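Local structure of putative glycoside hydrolase (Bacteroides ovatus, 4ONZ) at residues M231-P236 with L286-N291. The protein is a putative glycoside hydrolase, a beta-rich protein of the beta-fructosidase clan, whose members fold as five-bladed beta-propellers. Numbering follows the deposited sequence.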
HETATM    1  N   MSE A 231      13.535  11.559  10.170  1.00 21.79           N
HETATM    2  CA  MSE A 231      13.625  12.571   9.132  0.60 23.53           C
HETATM    3  C   MSE A 231      12.413  12.568   8.238  1.00 24.32           C
HETATM    4  O   MSE A 231      12.146  11.580   7.549  1.00 22.39           O
HETATM    5  CB  MSE A 231      14.849  12.297   8.266  0.60 26.20           C
HETATM    6  CG  MSE A 231      14.962  13.384   7.204  0.60 29.48           C
HETATM    7 SE   MSE A 231      16.592  13.130   6.147  0.45 32.52          SE
HETATM    8  CE  MSE A 231      15.947  11.610   5.096  0.60 29.96           C
ATOM      9  N   LYS A 232      11.684  13.684   8.217  1.00 22.46           N
ATOM     10  CA  LYS A 232      10.497  13.810   7.370  1.00 22.82           C
ATOM     11  C   LYS A 232      10.898  14.343   6.007  1.00 22.24           C
ATOM     12  O   LYS A 232      11.597  15.356   5.910  1.00 22.45           O
ATOM     13  CB  LYS A 232       9.470  14.756   7.987  1.00 23.79           C
ATOM     14  CG  LYS A 232       8.923  14.293   9.316  1.00 27.47           C
ATOM     15  CD  LYS A 232       7.988  15.324   9.915  1.00 27.33           C
ATOM     16  CE  LYS A 232       7.459  14.821  11.244  1.00 31.84           C
ATOM     17  NZ  LYS A 232       6.477  15.753  11.849  1.00 33.52           N
ATOM     18  N   ILE A 233      10.449  13.660   4.961  1.00 21.40           N
ATOM     19  CA  ILE A 233      10.705  14.062   3.590  1.00 21.97           C
ATOM     20  C   ILE A 233       9.647  15.069   3.145  1.00 21.62           C
ATOM     21  O   ILE A 233       9.979  16.082   2.543  1.00 20.37           O
ATOM     22  CB  ILE A 233      10.750  12.840   2.668  1.00 24.42           C
ATOM     23  CG1 ILE A 233      11.897  11.930   3.136  1.00 25.72           C
ATOM     24  CG2 ILE A 233      10.945  13.283   1.227  1.00 24.75           C
ATOM     25  CD1 ILE A 233      12.052  10.658   2.339  1.00 29.73           C
ATOM     26  N   ILE A 234       8.377  14.743   3.389  1.00 19.64           N
ATOM     27  CA  ILE A 234       7.271  15.683   3.211  1.00 20.69           C
ATOM     28  C   ILE A 234       6.290  15.488   4.355  1.00 19.71           C
ATOM     29  O   ILE A 234       6.348  14.486   5.084  1.00 18.15           O
ATOM     30  CB  ILE A 234       6.516  15.566   1.873  1.00 20.03           C
ATOM     31  CG1 ILE A 234       5.918  14.166   1.678  1.00 20.52           C
ATOM     32  CG2 ILE A 234       7.437  15.959   0.725  1.00 21.10           C
ATOM     33  CD1 ILE A 234       4.844  14.142   0.616  1.00 21.28           C
ATOM     34  N   GLN A 235       5.418  16.472   4.519  1.00 21.10           N
ATOM     35  CA  GLN A 235       4.389  16.435   5.538  1.00 20.73           C
ATOM     36  C   GLN A 235       3.162  17.177   5.017  1.00 19.82           C
ATOM     37  O   GLN A 235       3.192  17.736   3.916  1.00 20.57           O
ATOM     38  CB  GLN A 235       4.913  16.983   6.871  1.00 24.19           C
ATOM     39  CG  GLN A 235       5.552  18.351   6.798  1.00 27.80           C
ATOM     40  CD  GLN A 235       6.414  18.618   8.015  1.00 33.08           C
ATOM     41  OE1 GLN A 235       7.635  18.603   7.924  1.00 33.84           O
ATOM     42  NE2 GLN A 235       5.784  18.797   9.169  1.00 34.25           N
ATOM     43  N   PRO A 236       2.065  17.145   5.775  1.00 18.81           N
ATOM     44  CA  PRO A 236       0.831  17.779   5.314  1.00 19.02           C
ATOM     45  C   PRO A 236       0.909  19.284   5.114  1.00 21.64           C
ATOM     46  O   PRO A 236       1.692  19.967   5.780  1.00 21.70           O
ATOM     47  CB  PRO A 236      -0.170  17.414   6.408  1.00 17.81           C
ATOM     48  CG  PRO A 236       0.341  16.122   6.937  1.00 17.97           C
ATOM     49  CD  PRO A 236       1.821  16.270   6.935  1.00 18.16           C
ATOM     50  N   LEU A 286       4.974  12.329  -5.698  1.00 20.20           N
ATOM     51  CA  LEU A 286       6.175  13.001  -5.262  1.00 21.36           C
ATOM     52  C   LEU A 286       7.301  12.495  -6.163  1.00 22.66           C
ATOM     53  O   LEU A 286       7.439  11.284  -6.355  1.00 23.16           O
ATOM     54  CB  LEU A 286       6.438  12.641  -3.797  1.00 22.22           C
ATOM     55  CG  LEU A 286       7.520  13.379  -3.018  1.00 25.41           C
ATOM     56  CD1 LEU A 286       7.217  14.873  -2.969  1.00 25.83           C
ATOM     57  CD2 LEU A 286       7.652  12.818  -1.608  1.00 25.02           C
ATOM     58  N   LEU A 287       8.060  13.418  -6.749  1.00 23.47           N
ATOM     59  CA  LEU A 287       9.208  13.086  -7.580  1.00 24.19           C
ATOM     60  C   LEU A 287      10.448  13.357  -6.754  1.00 24.93           C
ATOM     61  O   LEU A 287      10.672  14.491  -6.312  1.00 27.15           O
ATOM     62  CB  LEU A 287       9.258  13.942  -8.851  1.00 25.45           C
ATOM     63  CG  LEU A 287      10.424  13.602  -9.796  1.00 26.09           C
ATOM     64  CD1 LEU A 287      10.235  12.219 -10.409  1.00 26.95           C
ATOM     65  CD2 LEU A 287      10.589  14.642 -10.889  1.00 26.33           C
ATOM     66  N   LEU A 288      11.258  12.325  -6.549  1.00 25.61           N
ATOM     67  CA  LEU A 288      12.482  12.472  -5.784  1.00 25.15           C
ATOM     68  C   LEU A 288      13.682  12.189  -6.658  1.00 26.23           C
ATOM     69  O   LEU A 288      13.570  11.515  -7.677  1.00 24.42           O
ATOM     70  CB  LEU A 288      12.480  11.557  -4.566  1.00 26.10           C
ATOM     71  CG  LEU A 288      11.224  11.760  -3.714  1.00 26.20           C
ATOM     72  CD1 LEU A 288      10.209  10.664  -4.022  1.00 25.89           C
ATOM     73  CD2 LEU A 288      11.538  11.751  -2.235  1.00 27.11           C
ATOM     74  N   ASP A 289      14.833  12.695  -6.233  1.00 26.42           N
ATOM     75  CA  ASP A 289      16.074  12.529  -6.984  1.00 30.41           C
ATOM     76  C   ASP A 289      16.480  11.054  -7.009  1.00 29.65           C
ATOM     77  O   ASP A 289      16.489  10.384  -5.974  1.00 28.86           O
ATOM     78  CB  ASP A 289      17.175  13.407  -6.375  1.00 32.37           C
ATOM     79  CG  ASP A 289      18.422  13.485  -7.243  1.00 35.28           C
ATOM     80  OD1 ASP A 289      19.044  12.441  -7.498  1.00 39.24           O
ATOM     81  OD2 ASP A 289      18.796  14.603  -7.637  1.00 39.47           O
ATOM     82  N   GLY A 290      16.792  10.555  -8.203  1.00 30.77           N
ATOM     83  CA  GLY A 290      17.188   9.158  -8.384  1.00 32.35           C
ATOM     84  C   GLY A 290      18.522   8.814  -7.742  1.00 33.94           C
ATOM     85  O   GLY A 290      18.788   7.651  -7.462  1.00 35.14           O
ATOM     86  N   ASN A 291      19.363   9.824  -7.526  1.00 35.85           N
ATOM     87  CA  ASN A 291      20.660   9.643  -6.865  1.00 38.09           C
ATOM     88  C   ASN A 291      20.570   9.918  -5.357  1.00 38.12           C
ATOM     89  O   ASN A 291      21.302   9.310  -4.572  1.00 40.32           O
ATOM     90  CB  ASN A 291      21.718  10.537  -7.521  1.00 42.17           C
ATOM     91  CG  ASN A 291      21.860  10.273  -9.018  1.00 44.86           C
ATOM     92  OD1 ASN A 291      21.902  11.204  -9.827  1.00 51.25           O
ATOM     93  ND2 ASN A 291      21.903   9.002  -9.393  1.00 45.00           N
TER
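Ile234 and Leu286 reach toward each other tip to tip, and between them they show how a loop can be fastened to a strand by apolar side chains, with no hydrogen bond passing between 231-236 and 286-291. Leu286 is worth following outward. Its CB points at the loop, and chi1 of -171° sets CG anti to the backbone N, directing the fork of the side chain at Ile234. There the two methyls part company. CD1 meets the CG2 branch of Ile234 at 3.9 Å, whereas CD2 touches both branches of the isoleucine, nearest to Ile234 CD1 at 3.8 Å, with CG2 and CG1 only slightly farther. Ile234 offers all three carbons because its CG1 lies between the backbone N and the carbonyl carbon (chi1 59°), with CG2 beside the N. In the beta-propeller expected for this clan, the contact ties the long loop after strand 221-222 to the end of strand 281-288, which pairs with strands 258-266 and 296-299. Two residues along that strand, Leu288 repeats the theme differently: its side chain crosses that of Ile233 at about a right angle, and its CD2 touches Ile233 CG2 at 3.8 Å. Tyr203 packs against both of these side chains, and Val296 against Ile233 and Leu286. Past Leu288 the chain turns away from the loop in an Asx turn, where the backbone N of Asn291 donates to Asp289 OD1 at 2.6 Å, nearly along the carboxylate C-O axis.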